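Long-range contacts in 3-oxoacyl-[acyl-carrier protein] synthase (Thermus thermophilus, PDB 1UB7), which probably catalyses the first condensation of fatty acid synthesis, joining an acetyl group from acetyl-CoA to malonyl-acyl carrier protein to give 3-oxobutanoyl-acyl carrier protein: residues V72-V77 and G127-V132; A116-H121 and F176-D181; E48-L53 and T79-A84; E228-A233 and A314-W319. All blocks are in the same frame, centred on the assembly; numbering follows the deposited sequence.

Contact 1 (V72-V77 and G127-V132); sequences VDAVIV and GLAQKV
In Asp-73, CG stands anti to the carbonyl carbon (chi1 -48°), and OD2 beyond it meets the backbone N-H of Gln-130; in Val-132, CG1 lies anti to the backbone N and reaches Ile-76. These residues join strands 72-78 and 131-138, parallel neighbours in the N-terminal mixed sheet of the thiolase fold. The N-H of Gln-130 points almost straight at OD2 of Asp-73 (2.8 Å, 168° at the hydrogen), meeting it on the anti side and 29° out of the carboxylate plane. One residue further on, the backbone N of Asp-73 donates to O of Lys-131 at 3.0 Å, so Asp-73 grips the incoming chain twice. An alanine in place of Asp-73 would probably leave the Gln-130 N-H without this acceptor and residues 129-130 less firmly held. Lys-131 sends its extended chain away, and NZ bonds to O of Glu-70. Facing helix 112-125, whose Ala-120 and Leu-123 touch Val-132, the contact is apolar: CB of Ala-74 lies 4.1 Å from CG2 of Val-132, while CD1 of Ile-76 rests 4.0 Å from CG1 of Val-132.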
loop_
_atom_site.group_PDB
_atom_site.type_symbol
_atom_site.label_atom_id
_atom_site.label_comp_id
_atom_site.label_asym_id
_atom_site.label_seq_id
_atom_site.Cartn_x
_atom_site.Cartn_y
_atom_site.Cartn_z
ATOM N N VAL A 72 -8.480 -14.106 11.182
ATOM C CA VAL A 72 -7.862 -13.138 10.297
ATOM C C VAL A 72 -7.610 -11.811 11.022
ATOM O O VAL A 72 -8.554 -11.142 11.443
ATOM C CB VAL A 72 -8.749 -12.915 9.049
ATOM C CG1 VAL A 72 -8.403 -11.580 8.367
ATOM C CG2 VAL A 72 -8.550 -14.074 8.090
ATOM N N ASP A 73 -6.336 -11.433 11.155
ATOM C CA ASP A 73 -5.991 -10.189 11.836
ATOM C C ASP A 73 -5.560 -9.090 10.888
ATOM O O ASP A 73 -5.192 -8.011 11.342
ATOM C CB ASP A 73 -4.840 -10.384 12.819
ATOM C CG ASP A 73 -5.026 -11.573 13.711
ATOM O OD1 ASP A 73 -6.152 -11.768 14.226
ATOM O OD2 ASP A 73 -4.033 -12.305 13.902
ATOM N N ALA A 74 -5.591 -9.341 9.585
ATOM C CA ALA A 74 -5.148 -8.304 8.667
ATOM C C ALA A 74 -5.737 -8.402 7.286
ATOM O O ALA A 74 -5.866 -9.489 6.719
ATOM C CB ALA A 74 -3.606 -8.302 8.561
ATOM N N VAL A 75 -6.081 -7.244 6.743
ATOM C CA VAL A 75 -6.611 -7.188 5.405
ATOM C C VAL A 75 -5.720 -6.282 4.575
ATOM O O VAL A 75 -5.479 -5.124 4.932
ATOM C CB VAL A 75 -8.032 -6.631 5.380
ATOM C CG1 VAL A 75 -8.602 -6.718 3.961
ATOM C CG2 VAL A 75 -8.877 -7.391 6.363
ATOM N N ILE A 76 -5.196 -6.838 3.489
ATOM C CA ILE A 76 -4.368 -6.088 2.569
ATOM C C ILE A 76 -5.078 -6.120 1.224
ATOM O O ILE A 76 -5.360 -7.206 0.692
ATOM C CB ILE A 76 -3.003 -6.735 2.340
ATOM C CG1 ILE A 76 -2.201 -6.825 3.641
ATOM C CG2 ILE A 76 -2.244 -5.908 1.324
ATOM C CD1 ILE A 76 -0.848 -7.603 3.480
ATOM N N VAL A 77 -5.385 -4.950 0.679
ATOM C CA VAL A 77 -6.027 -4.912 -0.631
ATOM C C VAL A 77 -5.025 -4.432 -1.680
ATOM O O VAL A 77 -4.587 -3.280 -1.662
ATOM C CB VAL A 77 -7.255 -3.969 -0.654
ATOM C CG1 VAL A 77 -7.687 -3.708 -2.094
ATOM C CG2 VAL A 77 -8.427 -4.604 0.125
ATOM N N GLY A 127 4.832 -13.444 13.023
ATOM C CA GLY A 127 3.872 -13.477 14.097
ATOM C C GLY A 127 3.090 -12.207 14.318
ATOM O O GLY A 127 2.496 -12.042 15.387
ATOM N N LEU A 128 3.059 -11.300 13.344
ATOM C CA LEU A 128 2.287 -10.069 13.561
ATOM C C LEU A 128 0.814 -10.315 13.255
ATOM O O LEU A 128 -0.046 -9.556 13.680
ATOM C CB LEU A 128 2.815 -8.917 12.702
ATOM C CG LEU A 128 4.246 -8.429 12.971
ATOM C CD1 LEU A 128 4.510 -7.201 12.130
ATOM C CD2 LEU A 128 4.443 -8.101 14.443
ATOM N N ALA A 129 0.531 -11.376 12.505
ATOM C CA ALA A 129 -0.850 -11.729 12.171
ATOM C C ALA A 129 -0.942 -13.238 12.111
ATOM O O ALA A 129 0.007 -13.891 11.692
ATOM C CB ALA A 129 -1.244 -11.148 10.825
ATOM N N GLN A 130 -2.069 -13.791 12.550
ATOM C CA GLN A 130 -2.271 -15.242 12.517
ATOM C C GLN A 130 -2.609 -15.635 11.084
ATOM O O GLN A 130 -2.064 -16.593 10.542
ATOM C CB GLN A 130 -3.431 -15.645 13.432
ATOM C CG GLN A 130 -3.857 -17.095 13.257
ATOM C CD GLN A 130 -5.156 -17.454 13.991
ATOM O OE1 GLN A 130 -5.662 -18.571 13.850
ATOM N NE2 GLN A 130 -5.695 -16.511 14.773
ATOM N N LYS A 131 -3.527 -14.878 10.489
ATOM C CA LYS A 131 -3.955 -15.094 9.120
ATOM C C LYS A 131 -4.137 -13.724 8.501
ATOM O O LYS A 131 -4.404 -12.749 9.203
ATOM C CB LYS A 131 -5.282 -15.847 9.074
ATOM C CG LYS A 131 -5.228 -17.293 9.538
ATOM C CD LYS A 131 -6.651 -17.823 9.667
ATOM C CE LYS A 131 -6.720 -19.320 9.956
ATOM N NZ LYS A 131 -8.152 -19.716 10.146
ATOM N N VAL A 132 -3.992 -13.657 7.186
ATOM C CA VAL A 132 -4.127 -12.402 6.478
ATOM C C VAL A 132 -5.029 -12.565 5.278
ATOM O O VAL A 132 -4.885 -13.525 4.535
ATOM C CB VAL A 132 -2.751 -11.892 5.955
ATOM C CG1 VAL A 132 -2.933 -10.578 5.203
ATOM C CG2 VAL A 132 -1.806 -11.687 7.102
#

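Contact 2 (A116-H121 and F176-D181); sequences ALAQAH and FVLGAD
Phe-176 lays its ring against one turn of helix 112-125, meeting Leu-117, Ala-118 and His-121. This is a helix-on-sheet contact in the layered thiolase fold: the helix, which follows the predicted active-site Cys-110, is sandwiched between the sheet containing strands 72-78 and 158-165 and the sheet containing strand 172-180. In Phe-176, chi1 of -73° sets CG anti to the carbonyl carbon, beside the backbone N, and the ring beyond it reaches the helix backbone. There Ala-118 CA sits over one face, displaced from the centre toward the rim, in a CH-pi contact 3.7 Å from the ring centroid and 22° off its normal. The methyl of the same alanine lies against the CD1-CE1 side of the ring, with CB 3.6 Å from CD1 of Phe-176. Having no longer side chain, Ala-118 lets the ring come this close. CG of His-121 is anti to its backbone N, and the imidazole presents one face to CE2 of Phe-176, which lies 3.7 Å from CG of His-121; the two planes are inclined at 47°. ND1 of His-121 is bonded to OG of Ser-2. A leucine in place of Phe-176 has no ring to receive the Ala-118 CA and would probably leave a gap beside His-121. Leu-128 of the second subunit packs on both Ala-118 and His-121. Two residues along the strand, CD1 of Leu-178 touches CB of Ala-118 at 3.8 Å.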
loop_
_atom_site.group_PDB
_atom_site.type_symbol
_atom_site.label_atom_id
_atom_site.label_comp_id
_atom_site.label_asym_id
_atom_site.label_seq_id
_atom_site.Cartn_x
_atom_site.Cartn_y
_atom_site.Cartn_z
ATOM N N ALA A 116 1.368 -8.631 -2.168
ATOM C CA ALA A 116 0.554 -8.793 -0.955
ATOM C C ALA A 116 0.707 -10.181 -0.320
ATOM O O ALA A 116 0.647 -10.325 0.905
ATOM C CB ALA A 116 -0.919 -8.534 -1.266
ATOM N N LEU A 117 0.887 -11.202 -1.153
ATOM C CA LEU A 117 1.037 -12.560 -0.647
ATOM C C LEU A 117 2.345 -12.644 0.117
ATOM O O LEU A 117 2.406 -13.250 1.189
ATOM C CB LEU A 117 1.019 -13.594 -1.799
ATOM C CG LEU A 117 -0.307 -13.796 -2.561
ATOM C CD1 LEU A 117 -0.107 -14.770 -3.715
ATOM C CD2 LEU A 117 -1.385 -14.323 -1.608
ATOM N N ALA A 118 3.386 -12.023 -0.436
ATOM C CA ALA A 118 4.694 -12.029 0.202
ATOM C C ALA A 118 4.585 -11.277 1.521
ATOM O O ALA A 118 5.067 -11.746 2.562
ATOM C CB ALA A 118 5.725 -11.374 -0.702
ATOM N N GLN A 119 3.939 -10.118 1.490
ATOM C CA GLN A 119 3.769 -9.341 2.716
ATOM C C GLN A 119 2.946 -10.104 3.756
ATOM O O GLN A 119 3.226 -10.038 4.962
ATOM C CB GLN A 119 3.101 -7.996 2.416
ATOM C CG GLN A 119 4.078 -6.835 2.320
ATOM C CD GLN A 119 4.758 -6.488 3.656
ATOM O OE1 GLN A 119 5.718 -5.727 3.668
ATOM N NE2 GLN A 119 4.253 -7.033 4.776
ATOM N N ALA A 120 1.930 -10.823 3.283
ATOM C CA ALA A 120 1.078 -11.600 4.166
ATOM C C ALA A 120 1.911 -12.694 4.802
ATOM O O ALA A 120 1.831 -12.930 6.015
ATOM C CB ALA A 120 -0.050 -12.193 3.400
ATOM N N HIS A 121 2.719 -13.344 3.975
ATOM C CA HIS A 121 3.612 -14.402 4.429
ATOM C C HIS A 121 4.499 -13.879 5.578
ATOM O O HIS A 121 4.579 -14.496 6.650
ATOM C CB HIS A 121 4.489 -14.863 3.260
ATOM C CG HIS A 121 5.614 -15.772 3.662
ATOM N ND1 HIS A 121 5.421 -17.092 4.014
ATOM C CD2 HIS A 121 6.945 -15.543 3.786
ATOM C CE1 HIS A 121 6.583 -17.636 4.338
ATOM N NE2 HIS A 121 7.524 -16.716 4.209
ATOM N N PHE A 176 9.824 -16.433 -3.138
ATOM C CA PHE A 176 9.266 -15.185 -3.640
ATOM C C PHE A 176 10.406 -14.454 -4.337
ATOM O O PHE A 176 11.536 -14.426 -3.840
ATOM C CB PHE A 176 8.769 -14.268 -2.499
ATOM C CG PHE A 176 7.488 -14.714 -1.834
ATOM C CD1 PHE A 176 6.255 -14.489 -2.443
ATOM C CD2 PHE A 176 7.524 -15.337 -0.577
ATOM C CE1 PHE A 176 5.058 -14.880 -1.810
ATOM C CE2 PHE A 176 6.342 -15.737 0.071
ATOM C CZ PHE A 176 5.103 -15.508 -0.548
ATOM N N VAL A 177 10.106 -13.885 -5.495
ATOM C CA VAL A 177 11.062 -13.088 -6.227
ATOM C C VAL A 177 10.251 -11.839 -6.497
ATOM O O VAL A 177 9.208 -11.902 -7.150
ATOM C CB VAL A 177 11.497 -13.762 -7.551
ATOM C CG1 VAL A 177 12.300 -12.778 -8.409
ATOM C CG2 VAL A 177 12.346 -14.992 -7.240
ATOM N N LEU A 178 10.710 -10.712 -5.962
ATOM C CA LEU A 178 10.007 -9.441 -6.121
ATOM C C LEU A 178 10.977 -8.363 -6.570
ATOM O O LEU A 178 12.128 -8.334 -6.134
ATOM C CB LEU A 178 9.385 -9.008 -4.784
ATOM C CG LEU A 178 8.528 -9.959 -3.942
ATOM C CD1 LEU A 178 8.217 -9.259 -2.644
ATOM C CD2 LEU A 178 7.231 -10.350 -4.661
ATOM N N GLY A 179 10.510 -7.455 -7.414
ATOM C CA GLY A 179 11.387 -6.398 -7.871
ATOM C C GLY A 179 10.698 -5.197 -8.488
ATOM O O GLY A 179 9.512 -5.239 -8.822
ATOM N N ALA A 180 11.457 -4.120 -8.643
ATOM C CA ALA A 180 10.938 -2.894 -9.218
ATOM C C ALA A 180 12.032 -2.141 -9.967
ATOM O O ALA A 180 13.233 -2.365 -9.772
ATOM C CB ALA A 180 10.358 -1.994 -8.108
ATOM N N ASP A 181 11.599 -1.239 -10.832
ATOM C CA ASP A 181 12.519 -0.414 -11.582
ATOM C C ASP A 181 11.743 0.794 -12.071
ATOM O O ASP A 181 11.142 0.765 -13.143
ATOM C CB ASP A 181 13.110 -1.183 -12.758
ATOM C CG ASP A 181 14.182 -0.395 -13.470
ATOM O OD1 ASP A 181 13.866 0.717 -13.935
ATOM O OD2 ASP A 181 15.334 -0.877 -13.553
#

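Contact 3 (E48-L53 and T79-A84); sequences EYTSDL and TNTPDA
A polar contact between a helix start and a loop joins these segments: the first turn of helix 50-64, with Tyr-49 at its N-cap, meets Thr-79 to Asp-83 in the loop that follows strand 72-78, at the dimer interface. Asp-83 reaches the helix with both carboxylate oxygens. OD1 takes the backbone N-H of Ser-51 on its syn side at 3.1 Å, and OD2 takes the hydroxyl of Ser-51, whose OG lies between its backbone N and carbonyl carbon (chi1 53°), in a bond very short as modelled. A water bridges beside them, accepting from the backbone N of Thr-50 at 3.1 Å and donating to OD1 of Asp-83 at 2.8 Å. OG1 of Thr-50 donates to O of Thr-81 at 2.7 Å, from above the carbonyl plane. Thr-79 closes an ST turn, its OG1 accepting from N of Thr-81 at 3.1 Å and also bonding O of Ala-137, while OG1 of Thr-81 is bonded to Glu-138 and Ala-139. Asp-52, on the same turn, makes a salt bridge to Arg-196 of the second subunit. Facing the N-terminal amides of a helix is likely to stabilise Asp-83 in its charged form, although OD2 of Asp-52 lies only 5.1 Å from OD2 of Asp-83.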
loop_
_atom_site.group_PDB
_atom_site.type_symbol
_atom_site.label_atom_id
_atom_site.label_comp_id
_atom_site.label_asym_id
_atom_site.label_seq_id
_atom_site.Cartn_x
_atom_site.Cartn_y
_atom_site.Cartn_z
ATOM N N GLU A 48 -20.811 0.154 -9.161
ATOM C CA GLU A 48 -20.066 -0.946 -8.562
ATOM C C GLU A 48 -18.590 -0.588 -8.619
ATOM O O GLU A 48 -18.019 -0.507 -9.700
ATOM C CB GLU A 48 -20.326 -2.233 -9.341
ATOM C CG GLU A 48 -19.557 -3.442 -8.855
ATOM C CD GLU A 48 -19.890 -4.705 -9.650
ATOM O OE1 GLU A 48 -20.025 -4.604 -10.887
ATOM O OE2 GLU A 48 -20.000 -5.798 -9.044
ATOM N N TYR A 49 -17.968 -0.367 -7.462
ATOM C CA TYR A 49 -16.552 0.008 -7.433
ATOM C C TYR A 49 -15.584 -1.033 -6.901
ATOM O O TYR A 49 -15.983 -2.137 -6.516
ATOM C CB TYR A 49 -16.379 1.311 -6.668
ATOM C CG TYR A 49 -17.075 2.448 -7.364
ATOM C CD1 TYR A 49 -18.438 2.685 -7.168
ATOM C CD2 TYR A 49 -16.394 3.238 -8.287
ATOM C CE1 TYR A 49 -19.106 3.680 -7.879
ATOM C CE2 TYR A 49 -17.052 4.235 -9.004
ATOM C CZ TYR A 49 -18.405 4.450 -8.795
ATOM O OH TYR A 49 -19.046 5.440 -9.500
ATOM N N THR A 50 -14.304 -0.677 -6.884
ATOM C CA THR A 50 -13.273 -1.606 -6.419
ATOM C C THR A 50 -13.584 -2.293 -5.089
ATOM O O THR A 50 -13.349 -3.497 -4.943
ATOM C CB THR A 50 -11.913 -0.921 -6.319
ATOM O OG1 THR A 50 -11.441 -0.628 -7.640
ATOM C CG2 THR A 50 -10.911 -1.825 -5.593
ATOM N N SER A 51 -14.121 -1.537 -4.135
ATOM C CA SER A 51 -14.470 -2.110 -2.844
ATOM C C SER A 51 -15.561 -3.170 -3.019
ATOM O O SER A 51 -15.546 -4.214 -2.352
ATOM C CB SER A 51 -14.933 -1.009 -1.881
ATOM O OG SER A 51 -15.967 -0.239 -2.447
ATOM N N ASP A 52 -16.493 -2.918 -3.932
ATOM C CA ASP A 52 -17.573 -3.879 -4.176
ATOM C C ASP A 52 -17.011 -5.149 -4.786
ATOM O O ASP A 52 -17.402 -6.258 -4.412
ATOM C CB ASP A 52 -18.616 -3.284 -5.111
ATOM C CG ASP A 52 -19.177 -1.996 -4.583
ATOM O OD1 ASP A 52 -19.919 -2.045 -3.575
ATOM O OD2 ASP A 52 -18.857 -0.939 -5.168
ATOM N N LEU A 53 -16.094 -4.987 -5.733
ATOM C CA LEU A 53 -15.498 -6.148 -6.350
ATOM C C LEU A 53 -14.774 -6.910 -5.243
ATOM O O LEU A 53 -14.811 -8.140 -5.212
ATOM C CB LEU A 53 -14.519 -5.732 -7.446
ATOM C CG LEU A 53 -15.045 -4.765 -8.518
ATOM C CD1 LEU A 53 -13.930 -4.477 -9.525
ATOM C CD2 LEU A 53 -16.262 -5.369 -9.221
ATOM N N THR A 79 -4.463 -3.059 -4.992
ATOM C CA THR A 79 -5.257 -2.404 -6.022
ATOM C C THR A 79 -4.519 -1.178 -6.513
ATOM O O THR A 79 -3.551 -0.739 -5.891
ATOM C CB THR A 79 -6.633 -1.949 -5.470
ATOM O OG1 THR A 79 -7.434 -1.426 -6.543
ATOM C CG2 THR A 79 -6.453 -0.867 -4.385
ATOM N N ASN A 80 -4.981 -0.632 -7.632
ATOM C CA ASN A 80 -4.396 0.583 -8.198
ATOM C C ASN A 80 -5.539 1.532 -8.547
ATOM O O ASN A 80 -5.336 2.593 -9.138
ATOM C CB ASN A 80 -3.557 0.247 -9.433
ATOM C CG ASN A 80 -2.324 -0.586 -9.091
ATOM O OD1 ASN A 80 -1.318 -0.069 -8.587
ATOM N ND2 ASN A 80 -2.401 -1.884 -9.353
ATOM N N THR A 81 -6.756 1.130 -8.178
ATOM C CA THR A 81 -7.935 1.947 -8.406
ATOM C C THR A 81 -8.808 1.962 -7.152
ATOM O O THR A 81 -9.992 1.654 -7.217
ATOM C CB THR A 81 -8.794 1.443 -9.620
ATOM O OG1 THR A 81 -9.176 0.076 -9.426
ATOM C CG2 THR A 81 -8.005 1.575 -10.933
ATOM N N PRO A 82 -8.237 2.348 -5.993
ATOM C CA PRO A 82 -9.031 2.379 -4.760
ATOM C C PRO A 82 -10.170 3.409 -4.828
ATOM O O PRO A 82 -10.072 4.421 -5.535
ATOM C CB PRO A 82 -7.992 2.720 -3.697
ATOM C CG PRO A 82 -7.083 3.654 -4.440
ATOM C CD PRO A 82 -6.911 2.960 -5.776
ATOM N N ASP A 83 -11.255 3.135 -4.111
ATOM C CA ASP A 83 -12.393 4.044 -4.083
ATOM C C ASP A 83 -11.965 5.456 -3.720
ATOM O O ASP A 83 -12.390 6.418 -4.354
ATOM C CB ASP A 83 -13.433 3.561 -3.073
ATOM C CG ASP A 83 -14.116 2.287 -3.511
ATOM O OD1 ASP A 83 -13.518 1.523 -4.299
ATOM O OD2 ASP A 83 -15.250 2.045 -3.053
ATOM N N ALA A 84 -11.131 5.583 -2.690
ATOM C CA ALA A 84 -10.656 6.894 -2.260
ATOM C C ALA A 84 -9.182 6.849 -1.864
ATOM O O ALA A 84 -8.622 5.764 -1.696
ATOM C CB ALA A 84 -11.489 7.371 -1.086
HETATM O O HOH W 1 -13.267 2.238 -6.987
#

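Contact 4 (E228-A233 and A314-W319); sequences EAIEKA and AAVLTW
Val-316 and three residues of the helix, Ala-229, Ile-230 and Ala-233, make most of this wholly apolar contact. The valine's two methyls are shared out by its first torsion: CG1, anti to the backbone N (chi1 164°), presses on CB of Ala-233 at 3.5 Å, whereas CG2, anti to the carbonyl carbon, goes to the preceding turn. CG2 of Val-316 lies 4.1 Å from CB of Ala-229 and 4.3 Å from CG1 of Ile-230. Methyl against methyl, CB of Ala-229 also meets CB of Ala-314 at 4.1 Å. Small side chains allow close packing, and the axes of the two short segments approach to 7.5 Å at an angle of 42°. Helix 211-233 here forms an outer layer of the thiolase fold on the C-terminal sheet: Ala-314 and Val-316 point toward it, and the intervening Ala-315 points away, its methyl against Phe-176. No hydrogen bond joins the two segments. Ala-229 O accepts the N-H of Ala-233 at 2.7 Å, completing a helical turn, and also the hydroxyl of Ser-175 on the adjacent strand. NZ of Lys-232 bonds O of Phe-176 on strand 172-180.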
loop_
_atom_site.group_PDB
_atom_site.type_symbol
_atom_site.label_atom_id
_atom_site.label_comp_id
_atom_site.label_asym_id
_atom_site.label_seq_id
_atom_site.Cartn_x
_atom_site.Cartn_y
_atom_site.Cartn_z
ATOM N N GLU A 228 14.136 -18.064 -11.438
ATOM C CA GLU A 228 14.751 -17.639 -10.188
ATOM C C GLU A 228 13.918 -18.169 -9.025
ATOM O O GLU A 228 14.445 -18.740 -8.065
ATOM C CB GLU A 228 14.801 -16.117 -10.145
ATOM C CG GLU A 228 15.816 -15.545 -9.188
ATOM C CD GLU A 228 15.748 -14.033 -9.137
ATOM O OE1 GLU A 228 15.483 -13.416 -10.196
ATOM O OE2 GLU A 228 15.966 -13.464 -8.046
ATOM N N ALA A 229 12.608 -17.982 -9.125
ATOM C CA ALA A 229 11.697 -18.454 -8.094
ATOM C C ALA A 229 11.743 -19.973 -7.983
ATOM O O ALA A 229 11.935 -20.523 -6.889
ATOM C CB ALA A 229 10.290 -18.004 -8.403
ATOM N N ILE A 230 11.570 -20.663 -9.109
ATOM C CA ILE A 230 11.597 -22.125 -9.070
ATOM C C ILE A 230 12.927 -22.550 -8.457
ATOM O O ILE A 230 12.992 -23.426 -7.571
ATOM C CB ILE A 230 11.448 -22.732 -10.478
ATOM C CG1 ILE A 230 10.091 -22.331 -11.074
ATOM C CG2 ILE A 230 11.547 -24.250 -10.398
ATOM C CD1 ILE A 230 10.014 -22.427 -12.590
ATOM N N GLU A 231 13.988 -21.902 -8.912
ATOM C CA GLU A 231 15.299 -22.211 -8.393
ATOM C C GLU A 231 15.360 -21.877 -6.905
ATOM O O GLU A 231 15.759 -22.715 -6.098
ATOM C CB GLU A 231 16.376 -21.447 -9.178
ATOM C CG GLU A 231 17.726 -21.310 -8.480
ATOM C CD GLU A 231 18.280 -22.622 -7.936
ATOM O OE1 GLU A 231 19.343 -22.585 -7.276
ATOM O OE2 GLU A 231 17.665 -23.687 -8.162
ATOM N N LYS A 232 14.940 -20.676 -6.521
ATOM C CA LYS A 232 15.006 -20.313 -5.104
ATOM C C LYS A 232 14.155 -21.265 -4.257
ATOM O O LYS A 232 14.445 -21.494 -3.074
ATOM C CB LYS A 232 14.562 -18.858 -4.888
ATOM C CG LYS A 232 15.196 -18.228 -3.651
ATOM C CD LYS A 232 14.569 -16.886 -3.262
ATOM C CE LYS A 232 14.821 -15.791 -4.280
ATOM N NZ LYS A 232 14.300 -14.485 -3.777
ATOM N N ALA A 233 13.117 -21.830 -4.873
ATOM C CA ALA A 233 12.217 -22.761 -4.195
ATOM C C ALA A 233 12.812 -24.159 -3.971
ATOM O O ALA A 233 12.276 -24.949 -3.195
ATOM C CB ALA A 233 10.907 -22.878 -4.985
ATOM N N ALA A 314 7.168 -13.014 -8.575
ATOM C CA ALA A 314 6.921 -14.414 -8.837
ATOM C C ALA A 314 6.997 -15.189 -7.527
ATOM O O ALA A 314 7.747 -14.827 -6.615
ATOM C CB ALA A 314 7.953 -14.947 -9.818
ATOM N N ALA A 315 6.223 -16.266 -7.439
ATOM C CA ALA A 315 6.210 -17.083 -6.240
ATOM C C ALA A 315 5.948 -18.557 -6.541
ATOM O O ALA A 315 5.314 -18.911 -7.540
ATOM C CB ALA A 315 5.154 -16.552 -5.276
ATOM N N VAL A 316 6.464 -19.413 -5.669
ATOM C CA VAL A 316 6.283 -20.843 -5.782
ATOM C C VAL A 316 5.601 -21.239 -4.484
ATOM O O VAL A 316 6.105 -20.960 -3.387
ATOM C CB VAL A 316 7.634 -21.585 -5.925
ATOM C CG1 VAL A 316 7.447 -23.078 -5.657
ATOM C CG2 VAL A 316 8.189 -21.374 -7.328
ATOM N N LEU A 317 4.451 -21.890 -4.634
ATOM C CA LEU A 317 3.611 -22.317 -3.527
ATOM C C LEU A 317 3.192 -23.762 -3.700
ATOM O O LEU A 317 2.694 -24.141 -4.760
ATOM C CB LEU A 317 2.348 -21.450 -3.508
ATOM C CG LEU A 317 1.166 -21.856 -2.631
ATOM C CD1 LEU A 317 1.517 -21.675 -1.155
ATOM C CD2 LEU A 317 -0.032 -21.007 -2.993
ATOM N N THR A 318 3.405 -24.570 -2.667
ATOM C CA THR A 318 2.987 -25.965 -2.696
ATOM C C THR A 318 1.553 -25.896 -2.168
ATOM O O THR A 318 1.328 -25.681 -0.974
ATOM C CB THR A 318 3.854 -26.843 -1.768
ATOM O OG1 THR A 318 5.146 -27.045 -2.365
ATOM C CG2 THR A 318 3.191 -28.191 -1.533
ATOM N N TRP A 319 0.593 -26.071 -3.076
ATOM C CA TRP A 319 -0.833 -25.987 -2.768
ATOM C C TRP A 319 -1.376 -26.811 -1.594
ATOM O O TRP A 319 -0.882 -27.895 -1.284
ATOM C CB TRP A 319 -1.646 -26.319 -4.025
ATOM C CG TRP A 319 -2.997 -25.688 -4.017
ATOM C CD1 TRP A 319 -4.184 -26.279 -3.685
ATOM C CD2 TRP A 319 -3.297 -24.308 -4.288
ATOM N NE1 TRP A 319 -5.205 -25.351 -3.729
ATOM C CE2 TRP A 319 -4.688 -24.135 -4.095
ATOM C CE3 TRP A 319 -2.523 -23.202 -4.673
ATOM C CZ2 TRP A 319 -5.325 -22.893 -4.274
ATOM C CZ3 TRP A 319 -3.159 -21.965 -4.852
ATOM C CH2 TRP A 319 -4.545 -21.824 -4.652
#

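Overall arrangement
From the N terminus, contact 3 closes first, bringing the start of helix 50-64 to the loop after strand 72-78. Before it closes, contact 1 has opened on that strand, so the two cross; contact 1 closes on strand 131-138. Contact 2 opens within that span, on helix 112-125, and crosses contact 1 before closing on strand 172-180. Contact 4 follows in series, linking helix 211-233 to strand 311-318. Contacts 1 and 2 touch where Val-132 and Ile-76 pack against the helix. Contacts 2 and 4 meet through adjacent strands, Val-177 O lying 2.7 Å from Ala-314 N. Contacts 1, 2 and 4 thus run from N-terminal sheet through central helix to C-terminal sheet and outer helix.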